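PDB 5NNL: inactive dihydroorotase-like domain from Chaetomium thermophilum, which is of undefined function but belongs, as a catalytically inactive relative, to the dihydroorotase-like alpha/beta-barrel family. Local coordinates for residues Ala117-Trp122 against Lys126-Asp131; Ala138-Leu143 against Arg149-Ser154; His195-Pro200 against Gly219-Gln224; Glu283-Arg288 against Cys321-Phe326; Val292-Glu295 against Phe301-Lys304. All coordinates share one frame; numbering follows the deposited sequence.

Contact 1. Residues Ala117-Trp122 against Lys126-Asp131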
# COMPACT_ATOMS: atom_id res chain seq x y z
N ALA A 117 -19.07 15.89 2.24
CA ALA A 117 -19.49 16.03 0.85
C ALA A 117 -19.10 14.81 0.03
O ALA A 117 -19.93 14.24 -0.69
CB ALA A 117 -18.90 17.31 0.25
N HIS A 118 -17.84 14.37 0.16
CA HIS A 118 -17.40 13.17 -0.54
C HIS A 118 -18.19 11.95 -0.10
O HIS A 118 -18.60 11.12 -0.93
CB HIS A 118 -15.91 12.96 -0.32
CG HIS A 118 -15.05 14.05 -0.87
ND1 HIS A 118 -14.52 14.00 -2.14
CD2 HIS A 118 -14.63 15.21 -0.33
CE1 HIS A 118 -13.81 15.10 -2.36
NE2 HIS A 118 -13.85 15.85 -1.28
N PHE A 119 -18.43 11.81 1.21
CA PHE A 119 -19.25 10.70 1.70
C PHE A 119 -20.65 10.73 1.09
O PHE A 119 -21.26 9.67 0.91
CB PHE A 119 -19.34 10.74 3.22
CG PHE A 119 -18.25 9.97 3.91
CD1 PHE A 119 -16.97 10.48 3.99
CD2 PHE A 119 -18.52 8.73 4.47
CE1 PHE A 119 -15.97 9.77 4.62
CE2 PHE A 119 -17.53 8.02 5.10
CZ PHE A 119 -16.25 8.54 5.18
N ASP A 120 -21.17 11.92 0.78
CA ASP A 120 -22.47 12.03 0.12
C ASP A 120 -22.39 11.74 -1.38
O ASP A 120 -23.36 11.21 -1.95
CB ASP A 120 -23.04 13.43 0.33
CG ASP A 120 -23.29 13.75 1.79
OD1 ASP A 120 -23.57 12.81 2.56
OD2 ASP A 120 -23.21 14.94 2.16
N ALA A 121 -21.28 12.07 -2.03
CA ALA A 121 -21.14 11.96 -3.47
C ALA A 121 -20.50 10.66 -3.94
O ALA A 121 -20.59 10.33 -5.13
CB ALA A 121 -20.32 13.14 -4.00
N TRP A 122 -19.87 9.91 -3.04
CA TRP A 122 -19.11 8.73 -3.44
C TRP A 122 -19.94 7.46 -3.24
O TRP A 122 -20.66 7.35 -2.25
CB TRP A 122 -17.82 8.64 -2.62
CG TRP A 122 -16.89 7.53 -3.01
CD1 TRP A 122 -16.74 6.33 -2.38
CD2 TRP A 122 -15.96 7.52 -4.11
NE1 TRP A 122 -15.78 5.58 -3.01
CE2 TRP A 122 -15.29 6.29 -4.08
CE3 TRP A 122 -15.64 8.44 -5.11
CZ2 TRP A 122 -14.32 5.94 -5.01
CZ3 TRP A 122 -14.67 8.10 -6.04
CH2 TRP A 122 -14.02 6.86 -5.98
N LYS A 126 -18.12 1.48 -2.81
CA LYS A 126 -16.78 1.66 -3.36
C LYS A 126 -15.82 2.08 -2.24
O LYS A 126 -16.13 3.02 -1.50
CB LYS A 126 -16.79 2.70 -4.46
CG LYS A 126 -15.68 2.55 -5.50
CD LYS A 126 -16.13 2.98 -6.89
CE LYS A 126 -15.87 1.89 -7.94
NZ LYS A 126 -14.43 1.79 -8.31
N PRO A 127 -14.67 1.42 -2.09
CA PRO A 127 -13.84 1.67 -0.90
C PRO A 127 -13.41 3.12 -0.74
O PRO A 127 -13.18 3.84 -1.71
CB PRO A 127 -12.62 0.76 -1.13
CG PRO A 127 -13.12 -0.32 -2.01
CD PRO A 127 -14.12 0.33 -2.92
N ILE A 128 -13.29 3.53 0.53
CA ILE A 128 -12.71 4.81 0.91
C ILE A 128 -11.53 4.54 1.84
O ILE A 128 -11.63 3.74 2.77
CB ILE A 128 -13.74 5.74 1.60
CG1 ILE A 128 -14.86 6.09 0.63
CG2 ILE A 128 -13.05 7.01 2.12
CD1 ILE A 128 -15.98 6.93 1.23
N ILE A 129 -10.42 5.23 1.59
CA ILE A 129 -9.18 5.03 2.33
C ILE A 129 -8.68 6.39 2.79
O ILE A 129 -8.77 7.38 2.06
CB ILE A 129 -8.12 4.31 1.46
CG1 ILE A 129 -6.74 4.37 2.12
CG2 ILE A 129 -8.07 4.90 0.07
CD1 ILE A 129 -5.69 3.50 1.43
N THR A 130 -8.16 6.44 4.02
CA THR A 130 -7.67 7.68 4.61
C THR A 130 -6.40 7.42 5.40
O THR A 130 -6.17 6.31 5.90
CB THR A 130 -8.72 8.31 5.54
OG1 THR A 130 -8.16 9.49 6.14
CG2 THR A 130 -9.15 7.33 6.63
N ASP A 131 -5.56 8.45 5.50
CA ASP A 131 -4.41 8.44 6.39
C ASP A 131 -4.60 9.38 7.58
O ASP A 131 -3.62 9.81 8.20
CB ASP A 131 -3.14 8.82 5.62
CG ASP A 131 -3.19 10.22 5.04
OD1 ASP A 131 -4.26 10.86 5.11
OD2 ASP A 131 -2.16 10.67 4.51

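Contact 2. Residues Ala138-Leu143 against Arg149-Ser154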
# COMPACT_ATOMS: atom_id res chain seq x y z
N ALA A 138 -10.76 10.34 14.16
CA ALA A 138 -12.05 10.19 14.83
C ALA A 138 -13.16 10.86 14.04
O ALA A 138 -14.30 10.39 14.06
CB ALA A 138 -11.97 10.77 16.25
N SER A 139 -12.86 11.94 13.32
CA SER A 139 -13.88 12.65 12.55
C SER A 139 -14.37 11.81 11.38
O SER A 139 -15.58 11.73 11.12
CB SER A 139 -13.33 13.98 12.04
OG SER A 139 -12.95 14.82 13.11
N ILE A 140 -13.45 11.20 10.63
CA ILE A 140 -13.87 10.39 9.49
C ILE A 140 -14.46 9.06 9.95
O ILE A 140 -15.32 8.50 9.27
CB ILE A 140 -12.68 10.21 8.52
CG1 ILE A 140 -13.17 9.66 7.18
CG2 ILE A 140 -11.62 9.30 9.13
CD1 ILE A 140 -12.18 9.86 6.05
N LEU A 141 -14.05 8.56 11.11
CA LEU A 141 -14.68 7.36 11.66
C LEU A 141 -16.12 7.63 12.08
O LEU A 141 -16.98 6.75 11.97
CB LEU A 141 -13.87 6.83 12.85
CG LEU A 141 -12.50 6.21 12.57
CD1 LEU A 141 -11.89 5.69 13.87
CD2 LEU A 141 -12.59 5.09 11.54
N LEU A 142 -16.40 8.84 12.58
CA LEU A 142 -17.78 9.19 12.90
C LEU A 142 -18.64 9.19 11.64
O LEU A 142 -19.75 8.66 11.64
CB LEU A 142 -17.83 10.57 13.57
CG LEU A 142 -19.24 11.06 13.90
CD1 LEU A 142 -19.91 10.15 14.92
CD2 LEU A 142 -19.20 12.50 14.40
N LEU A 143 -18.13 9.78 10.56
CA LEU A 143 -18.90 9.84 9.32
C LEU A 143 -19.17 8.45 8.77
O LEU A 143 -20.29 8.15 8.35
CB LEU A 143 -18.15 10.70 8.30
CG LEU A 143 -18.02 12.18 8.69
CD1 LEU A 143 -17.16 12.95 7.70
CD2 LEU A 143 -19.39 12.83 8.80
N ARG A 149 -21.23 2.84 6.44
CA ARG A 149 -20.42 2.32 5.34
C ARG A 149 -19.01 2.04 5.86
O ARG A 149 -18.69 2.27 7.03
CB ARG A 149 -20.40 3.30 4.16
CG ARG A 149 -19.77 4.67 4.44
CD ARG A 149 -19.01 5.14 3.22
NE ARG A 149 -17.95 4.19 2.87
CZ ARG A 149 -17.56 3.90 1.63
NH1 ARG A 149 -18.13 4.48 0.59
NH2 ARG A 149 -16.59 3.01 1.44
N ARG A 150 -18.17 1.52 4.97
CA ARG A 150 -16.84 1.06 5.34
C ARG A 150 -15.82 2.20 5.24
O ARG A 150 -15.97 3.13 4.44
CB ARG A 150 -16.40 -0.09 4.43
CG ARG A 150 -17.38 -1.25 4.37
CD ARG A 150 -16.90 -2.34 3.42
NE ARG A 150 -15.68 -3.00 3.90
CZ ARG A 150 -15.54 -4.31 4.11
NH1 ARG A 150 -16.53 -5.16 3.86
NH2 ARG A 150 -14.39 -4.78 4.56
N ILE A 151 -14.78 2.11 6.07
CA ILE A 151 -13.65 3.03 6.02
C ILE A 151 -12.38 2.24 6.29
O ILE A 151 -12.35 1.37 7.16
CB ILE A 151 -13.80 4.19 7.03
CG1 ILE A 151 -12.64 5.18 6.91
CG2 ILE A 151 -13.87 3.65 8.45
CD1 ILE A 151 -12.67 5.99 5.63
N HIS A 152 -11.33 2.55 5.53
CA HIS A 152 -10.03 1.91 5.70
C HIS A 152 -8.99 2.96 6.05
O HIS A 152 -8.88 3.99 5.37
CB HIS A 152 -9.60 1.17 4.43
CG HIS A 152 -8.30 0.44 4.57
ND1 HIS A 152 -8.21 -0.81 5.15
CD2 HIS A 152 -7.04 0.79 4.22
CE1 HIS A 152 -6.95 -1.20 5.15
NE2 HIS A 152 -6.22 -0.25 4.59
N VAL A 153 -8.22 2.70 7.10
CA VAL A 153 -7.21 3.63 7.61
C VAL A 153 -5.84 3.08 7.25
O VAL A 153 -5.52 1.93 7.58
CB VAL A 153 -7.34 3.83 9.12
CG1 VAL A 153 -6.34 4.86 9.61
CG2 VAL A 153 -8.76 4.26 9.48
N SER A 154 -5.02 3.91 6.61
CA SER A 154 -3.76 3.47 6.03
C SER A 154 -2.58 4.01 6.82
O SER A 154 -2.64 5.07 7.44
CB SER A 154 -3.66 3.91 4.57
OG SER A 154 -2.59 3.25 3.92

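Contact 3. Residues His195-Pro200 against Gly219-Gln224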
# COMPACT_ATOMS: atom_id res chain seq x y z
N HIS A 195 10.45 11.65 12.24
CA HIS A 195 9.23 11.68 13.03
C HIS A 195 8.05 11.04 12.32
O HIS A 195 6.96 10.98 12.90
CB HIS A 195 8.90 13.12 13.43
CG HIS A 195 10.04 13.84 14.08
ND1 HIS A 195 10.54 13.49 15.32
CD2 HIS A 195 10.80 14.87 13.65
CE1 HIS A 195 11.55 14.28 15.63
NE2 HIS A 195 11.73 15.13 14.63
N PHE A 196 8.23 10.57 11.08
CA PHE A 196 7.22 9.78 10.40
C PHE A 196 7.32 8.30 10.75
O PHE A 196 6.39 7.54 10.43
CB PHE A 196 7.33 9.96 8.88
CG PHE A 196 8.73 9.88 8.35
CD1 PHE A 196 9.31 8.66 8.05
CD2 PHE A 196 9.48 11.04 8.18
CE1 PHE A 196 10.61 8.60 7.58
CE2 PHE A 196 10.78 10.98 7.70
CZ PHE A 196 11.34 9.75 7.40
N LEU A 197 8.41 7.87 11.38
CA LEU A 197 8.50 6.53 11.91
C LEU A 197 7.85 6.47 13.29
O LEU A 197 7.75 7.49 13.98
CB LEU A 197 9.96 6.10 12.02
CG LEU A 197 10.73 5.84 10.73
CD1 LEU A 197 12.19 5.54 11.05
CD2 LEU A 197 10.12 4.69 9.94
N PRO A 198 7.41 5.29 13.72
CA PRO A 198 6.86 5.17 15.07
C PRO A 198 7.94 5.28 16.13
O PRO A 198 9.12 4.97 15.90
CB PRO A 198 6.25 3.76 15.08
CG PRO A 198 7.06 3.01 14.08
CD PRO A 198 7.38 4.01 13.00
N THR A 199 7.54 5.74 17.32
CA THR A 199 8.41 5.63 18.47
C THR A 199 8.52 4.16 18.86
O THR A 199 7.70 3.33 18.45
CB THR A 199 7.87 6.44 19.65
OG1 THR A 199 6.65 5.84 20.13
CG2 THR A 199 7.61 7.88 19.25
N PRO A 200 9.54 3.79 19.64
CA PRO A 200 9.61 2.40 20.13
C PRO A 200 8.33 1.96 20.82
O PRO A 200 7.91 0.80 20.66
CB PRO A 200 10.80 2.43 21.08
CG PRO A 200 11.68 3.51 20.53
CD PRO A 200 10.75 4.56 19.99
N GLY A 219 3.47 1.22 0.91
CA GLY A 219 3.20 2.61 1.20
C GLY A 219 4.24 3.56 0.63
O GLY A 219 5.13 3.18 -0.14
N SER A 220 4.10 4.82 1.01
CA SER A 220 5.07 5.85 0.65
C SER A 220 6.16 5.99 1.70
O SER A 220 7.10 6.78 1.50
CB SER A 220 4.37 7.20 0.44
OG SER A 220 3.73 7.63 1.62
N LEU A 221 6.07 5.24 2.80
CA LEU A 221 7.08 5.35 3.85
C LEU A 221 8.48 5.01 3.36
O LEU A 221 9.42 5.75 3.72
CB LEU A 221 6.68 4.46 5.03
CG LEU A 221 7.69 4.36 6.18
CD1 LEU A 221 8.06 5.74 6.72
CD2 LEU A 221 7.13 3.49 7.30
N PRO A 222 8.71 3.95 2.58
CA PRO A 222 10.07 3.73 2.07
C PRO A 222 10.59 4.91 1.28
O PRO A 222 11.75 5.30 1.44
CB PRO A 222 9.91 2.48 1.19
CG PRO A 222 8.68 1.80 1.71
CD PRO A 222 7.77 2.90 2.16
N TYR A 223 9.76 5.49 0.41
CA TYR A 223 10.19 6.63 -0.38
C TYR A 223 10.41 7.85 0.51
O TYR A 223 11.41 8.56 0.36
CB TYR A 223 9.17 6.94 -1.46
CG TYR A 223 9.60 8.08 -2.36
CD1 TYR A 223 10.34 7.83 -3.51
CD2 TYR A 223 9.30 9.40 -2.05
CE1 TYR A 223 10.76 8.86 -4.33
CE2 TYR A 223 9.71 10.44 -2.87
CZ TYR A 223 10.44 10.16 -4.00
OH TYR A 223 10.87 11.17 -4.83
N GLN A 224 9.48 8.12 1.43
CA GLN A 224 9.64 9.26 2.32
C GLN A 224 10.93 9.16 3.13
O GLN A 224 11.63 10.16 3.32
CB GLN A 224 8.43 9.37 3.26
CG GLN A 224 8.55 10.45 4.31
CD GLN A 224 7.26 10.65 5.07
OE1 GLN A 224 6.38 9.80 5.06
NE2 GLN A 224 7.14 11.80 5.73

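Contact 4. Residues Glu283-Arg288 against Cys321-Phe326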
# COMPACT_ATOMS: atom_id res chain seq x y z
N GLU A 283 6.11 -18.80 -5.42
CA GLU A 283 6.83 -19.86 -4.72
C GLU A 283 8.00 -19.24 -3.98
O GLU A 283 8.82 -18.53 -4.59
CB GLU A 283 7.32 -20.94 -5.68
CG GLU A 283 7.99 -22.12 -4.98
CD GLU A 283 8.44 -23.20 -5.95
OE1 GLU A 283 8.78 -22.86 -7.11
OE2 GLU A 283 8.44 -24.39 -5.56
N ILE A 284 8.09 -19.51 -2.68
CA ILE A 284 9.04 -18.84 -1.80
C ILE A 284 9.87 -19.88 -1.06
O ILE A 284 9.32 -20.82 -0.47
CB ILE A 284 8.30 -17.93 -0.79
CG1 ILE A 284 7.69 -16.74 -1.53
CG2 ILE A 284 9.25 -17.43 0.29
CD1 ILE A 284 6.39 -16.31 -0.97
N GLU A 285 11.19 -19.72 -1.11
CA GLU A 285 12.11 -20.49 -0.28
C GLU A 285 12.21 -19.73 1.04
O GLU A 285 13.00 -18.79 1.19
CB GLU A 285 13.45 -20.66 -0.98
CG GLU A 285 13.34 -21.57 -2.22
CD GLU A 285 14.42 -21.32 -3.27
OE1 GLU A 285 14.84 -22.30 -3.92
OE2 GLU A 285 14.84 -20.16 -3.46
N LEU A 286 11.39 -20.14 2.01
CA LEU A 286 11.22 -19.37 3.24
C LEU A 286 12.50 -19.31 4.06
O LEU A 286 12.73 -18.33 4.77
CB LEU A 286 10.09 -19.99 4.06
CG LEU A 286 9.83 -19.44 5.45
CD1 LEU A 286 9.49 -17.96 5.40
CD2 LEU A 286 8.70 -20.22 6.11
N ASP A 287 13.35 -20.34 3.97
CA ASP A 287 14.54 -20.45 4.80
C ASP A 287 15.81 -19.98 4.11
O ASP A 287 16.86 -19.91 4.76
CB ASP A 287 14.74 -21.90 5.25
CG ASP A 287 13.99 -22.22 6.52
OD1 ASP A 287 13.92 -21.35 7.42
OD2 ASP A 287 13.47 -23.36 6.62
N ARG A 288 15.76 -19.66 2.82
CA ARG A 288 16.97 -19.27 2.12
C ARG A 288 17.39 -17.87 2.54
O ARG A 288 16.59 -16.92 2.46
CB ARG A 288 16.75 -19.34 0.61
CG ARG A 288 18.03 -19.20 -0.18
CD ARG A 288 17.81 -19.32 -1.67
NE ARG A 288 19.01 -18.94 -2.41
CZ ARG A 288 19.04 -18.70 -3.72
NH1 ARG A 288 17.94 -18.80 -4.45
NH2 ARG A 288 20.19 -18.36 -4.29
N CYS A 321 9.20 -14.15 -12.88
CA CYS A 321 10.34 -13.94 -12.00
C CYS A 321 10.95 -15.28 -11.61
O CYS A 321 10.23 -16.26 -11.41
CB CYS A 321 9.93 -13.18 -10.74
SG CYS A 321 11.27 -12.96 -9.56
N LEU A 322 12.28 -15.30 -11.50
CA LEU A 322 13.01 -16.46 -11.01
C LEU A 322 14.08 -15.98 -10.04
O LEU A 322 14.94 -15.18 -10.41
CB LEU A 322 13.66 -17.23 -12.16
CG LEU A 322 12.74 -17.93 -13.17
CD1 LEU A 322 13.55 -18.38 -14.39
CD2 LEU A 322 12.04 -19.10 -12.51
N ASP A 323 14.03 -16.47 -8.80
CA ASP A 323 14.99 -16.09 -7.77
C ASP A 323 15.05 -14.57 -7.62
O ASP A 323 16.12 -13.97 -7.53
CB ASP A 323 16.37 -16.67 -8.06
CG ASP A 323 16.38 -18.18 -8.10
OD1 ASP A 323 15.51 -18.79 -7.44
OD2 ASP A 323 17.25 -18.76 -8.78
N GLY A 324 13.88 -13.94 -7.60
CA GLY A 324 13.79 -12.50 -7.47
C GLY A 324 14.20 -11.72 -8.70
O GLY A 324 14.24 -10.48 -8.62
N VAL A 325 14.50 -12.37 -9.81
CA VAL A 325 14.99 -11.71 -11.02
C VAL A 325 13.83 -11.56 -11.99
O VAL A 325 13.31 -12.54 -12.53
CB VAL A 325 16.15 -12.49 -11.65
CG1 VAL A 325 16.60 -11.82 -12.93
CG2 VAL A 325 17.31 -12.61 -10.66
N PHE A 326 13.43 -10.31 -12.24
CA PHE A 326 12.44 -10.00 -13.26
C PHE A 326 12.77 -10.71 -14.57
O PHE A 326 13.92 -10.72 -15.01
CB PHE A 326 12.40 -8.48 -13.47
CG PHE A 326 11.42 -8.03 -14.51
CD1 PHE A 326 10.06 -8.13 -14.28
CD2 PHE A 326 11.87 -7.48 -15.70
CE1 PHE A 326 9.16 -7.70 -15.24
CE2 PHE A 326 10.97 -7.05 -16.65
CZ PHE A 326 9.62 -7.16 -16.42

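Contact 5. Residues Val292-Glu295 against Phe301-Lys304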
# COMPACT_ATOMS: atom_id res chain seq x y z
N VAL A 292 20.65 -8.31 1.57
CA VAL A 292 19.93 -7.22 0.93
C VAL A 292 20.91 -6.54 -0.01
O VAL A 292 21.96 -6.05 0.44
CB VAL A 292 19.34 -6.24 1.96
CG1 VAL A 292 18.59 -5.12 1.25
CG2 VAL A 292 18.42 -6.97 2.92
N PRO A 293 20.63 -6.48 -1.32
CA PRO A 293 21.65 -5.99 -2.26
C PRO A 293 22.13 -4.60 -1.91
O PRO A 293 21.35 -3.64 -1.84
CB PRO A 293 20.92 -6.02 -3.61
CG PRO A 293 19.46 -6.09 -3.28
CD PRO A 293 19.37 -6.83 -1.99
N THR A 294 23.44 -4.48 -1.68
CA THR A 294 24.08 -3.21 -1.40
C THR A 294 24.27 -2.36 -2.66
O THR A 294 24.92 -1.31 -2.58
CB THR A 294 25.44 -3.44 -0.73
OG1 THR A 294 25.62 -4.84 -0.47
CG2 THR A 294 25.54 -2.68 0.59
N GLU A 295 23.72 -2.78 -3.80
CA GLU A 295 23.91 -2.07 -5.06
C GLU A 295 22.62 -1.43 -5.53
O GLU A 295 22.41 -0.23 -5.35
CB GLU A 295 24.45 -3.03 -6.13
CG GLU A 295 25.79 -3.67 -5.80
CD GLU A 295 25.68 -4.84 -4.85
OE1 GLU A 295 24.55 -5.20 -4.46
OE2 GLU A 295 26.73 -5.42 -4.49
N PHE A 301 18.20 -1.66 5.17
CA PHE A 301 18.74 -2.94 5.59
C PHE A 301 19.84 -3.45 4.67
O PHE A 301 20.21 -4.62 4.75
CB PHE A 301 17.61 -3.98 5.66
CG PHE A 301 16.49 -3.58 6.58
CD1 PHE A 301 16.60 -3.78 7.95
CD2 PHE A 301 15.33 -3.02 6.08
CE1 PHE A 301 15.57 -3.41 8.79
CE2 PHE A 301 14.30 -2.66 6.92
CZ PHE A 301 14.42 -2.85 8.28
N ALA A 302 20.37 -2.59 3.80
CA ALA A 302 21.44 -3.00 2.89
C ALA A 302 22.57 -3.65 3.67
O ALA A 302 22.98 -3.17 4.73
CB ALA A 302 21.96 -1.79 2.11
N GLY A 303 23.08 -4.77 3.13
CA GLY A 303 24.10 -5.53 3.80
C GLY A 303 23.61 -6.42 4.92
O GLY A 303 24.36 -7.31 5.37
N LYS A 304 22.39 -6.22 5.41
CA LYS A 304 21.80 -7.15 6.36
C LYS A 304 21.32 -8.40 5.64
O LYS A 304 21.06 -8.39 4.43
CB LYS A 304 20.64 -6.50 7.12
CG LYS A 304 21.03 -5.28 7.93
CD LYS A 304 21.90 -5.66 9.13
CE LYS A 304 22.54 -4.43 9.77
NZ LYS A 304 23.83 -4.77 10.46

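Contact 1. Residues Ala117-Trp122 against Lys126-Asp131
Lys126 crosses Trp122 obliquely, its aliphatic stem passing along the NE1-CE2-CZ2 rim of the indole, to one side of the ring plane. CG is set anti to the backbone N (chi1 -154°), which lays the stem along that rim. CB lies 3.4 Å from Trp122 NE1, CG is 3.7 Å from Trp122 CZ2, and CD stays close to that same CZ2. Bends at chi2, chi3 and chi4 lead the chain away from the indole, and NZ hydrogen-bonds to Ala92 O. The indole edge turns to the backbone: Trp122 NE1 donates to Lys126 O at 3.0 Å, with the oxygen in the ring plane. The donor stands well above the carbonyl plane, and the bond is bent (140° at the hydrogen). Pro127 O adds a weak second acceptor for NE1. Further along, Ile128 CG1 touches Trp122 CD1 at 3.6 Å, while Ile128 CD1 sits over one face of Phe119, 4.2 Å from the ring centroid. These contacts tie the end of helix 111-121 to strand 128-130 within a beta-alpha-beta unit of the barrel. The buried indole N-H thus has backbone oxygens as acceptors, one through a bent bond and one weak, and Lys126 O is shared with Arg149 NH2.

Contact 2. Residues Ala138-Leu143 against Arg149-Ser154
Ile151 offers two methyl groups to helix 138-143, one for each of two successive helix residues. Its CG2 meets Leu141 CD2 at 3.6 Å, and its CD1 meets Ile140 CD1 at 3.9 Å, with Ile140 CG1 almost as near. The forked side chain therefore fits against the adjoining flanks of Ile140 and Leu141. The torsion turns the two branches to different neighbours: CG1 runs anti to the backbone N (chi1 -177°), while CG2 is held between the N and the carbonyl carbon. Leu141 crosses Ile151 at roughly a right angle, so the branched end of the leucine drops beside the CG2 methyl and does not run along it. Ile140 approaches at a slant, its own CG1 also anti to the backbone N, and ends methyl against methyl. Past Ile151, the same CD2 of Leu141 makes a looser contact with Val153 CG2, at 4.4 Å, and so touches both residues of the strand that face the helix. No hydrogen bond joins the two segments. The axes of segments 138-143 and 151-153 approach to 9.5 Å and run nearly antiparallel, at 160°. This is the helix-on-strand layer of the barrel's 128-130, 134-146, 151-153 beta-alpha-beta unit. On one flank Ile140 reaches Phe119 of helix 111-121 and Thr130 of strand 128-130, and on the other Leu141, Ile151 and Val153 all touch Val175 of strand 175-180.

Contact 3. Residues His195-Pro200 against Gly219-Gln224
Phe196 and Leu221 mark the nearest backbone approach, their CA atoms 7.9 Å apart, where an irregular loop passes the first turn of helix 221-228. The Phe196 ring is the main bridge. With CG placed between the backbone N and the carbonyl carbon (chi1 45°), the ring is directed at the helix, and Gln224 lies along one of its faces. Gln224 CG stands over the middle of the ring, 3.9 Å from the centroid and only 6° off the normal, in a CH-pi contact. Beyond it the extended glutamine slides back toward the base of the phenylalanine, so that its amide stacks on the ring with the two planes 22° apart. In the barrel, this contact joins the connection between helices 181-185 and 200-207 to helix 221-228. The loop follows the disulfide of Cys191 and Cys194, and Thr199 is the N-cap of helix 200-207, its OG1 accepting from Asp202 N. Leu221 supplies the apolar half: its CD1 presses on Phe196 CD1 at 3.4 Å, reaching the ring obliquely. Leu197 CD2 meets that same Leu221 CD1 at 4.0 Å, the two leucines crossing at about a right angle, and Leu221 also rests on Tyr182 and Ser183.

Contact 4. Residues Glu283-Arg288 against Cys321-Phe326
A surface salt-bridge network of Glu285, Arg288 and Asp323 connects two turns in the part of the domain built of antiparallel strands. Asp323 stands in the tight type I' turn of a two-residue beta hairpin, Leu322 to Val325, whose ends are joined by Leu322 N to Val325 O and Val325 N to Leu322 O. Glu285 and Arg288 are the first and last residues of a type I turn, where the chain rounds a corner in strand 281-291. From there Arg288 reaches out fully extended from CG to NE, CG being anti to the backbone N (chi1 -169°), and this length carries its guanidinium to the hairpin. NH1 serves both acids: Glu285 OE2 lies 3.5 Å from Arg288 NH1, and Asp323 OD1 lies 3.9 Å from that same atom, a long salt bridge with no hydrogen bond. Both oxygens are at the edge of the guanidinium, near its plane, whereas the Asp323 carboxylate is turned 90° to it. Nearby, Asp287 forms a salt bridge with Arg2, and Glu285 and Arg288 both touch Val309 of strand 305-315. The shared arginine probably offsets the repulsion between the two carboxylates, whose closest oxygens, Glu285 OE2 and Asp323 OD1, are 4.3 Å apart.

Contact 5. Residues Val292-Glu295 against Phe301-Lys304
Two backbone hydrogen bonds join Val292 to the segment Phe301-Lys304. Val292 N donates to Lys304 O at 2.9 Å, and Gly303 N donates to Val292 O at 3.2 Å, the latter with an angle of 172° at the hydrogen. Val292 is thus held through both its N-H and its carbonyl. A third bond, Lys304 N to Phe301 O at 2.8 Å, closes the type II turn from Phe301 to Lys304, with Gly303 at positive phi. These residues lie in the long loop between strands 281-291 and 305-315, antiparallel neighbours, so the bonds draw the two ends of the connection together just beyond the strands. The remaining contacts are van der Waals. Val292 is the buried member: CG1 is anti to the backbone N (chi1 -180°) and rests 3.9 Å from Ala302 CA, while CG2 meets Phe301 CB at 4.1 Å. Its CB lies close against Phe301 O. On the more exposed side, Thr294 CG2 touches Ala302 CB at 4.0 Å and also approaches Gly303 N. Outside the two segments, Val292 also touches Asp241 and Ser299, Phe301 reaches Leu186, and Phe301 N hydrogen-bonds with Ser299 OG.

How the contacts relate
Contacts 1 and 2 are buried and adjoining: their strands 128-130 and 151-153 are neighbours, with Thr130 O and Ser154 N 2.8 Å apart, and Ile128 packs on Ile151. Each fixes a barrel helix to its following strand, contact 1 with a polar indole edge included and contact 2 by hydrocarbon alone. Contact 3, partly buried and about 22 Å from contact 2 between centres, relies on ring-amide stacking with leucine packing. Contacts 4 and 5 lie at the surface, on the other side of the chain's centre from contacts 1 and 2. Contact 4 joins strand 281-291 to the 318-326 hairpin through charge, whereas contact 5 lies in the loop that follows strand 281-291 and depends mainly on backbone hydrogen bonds.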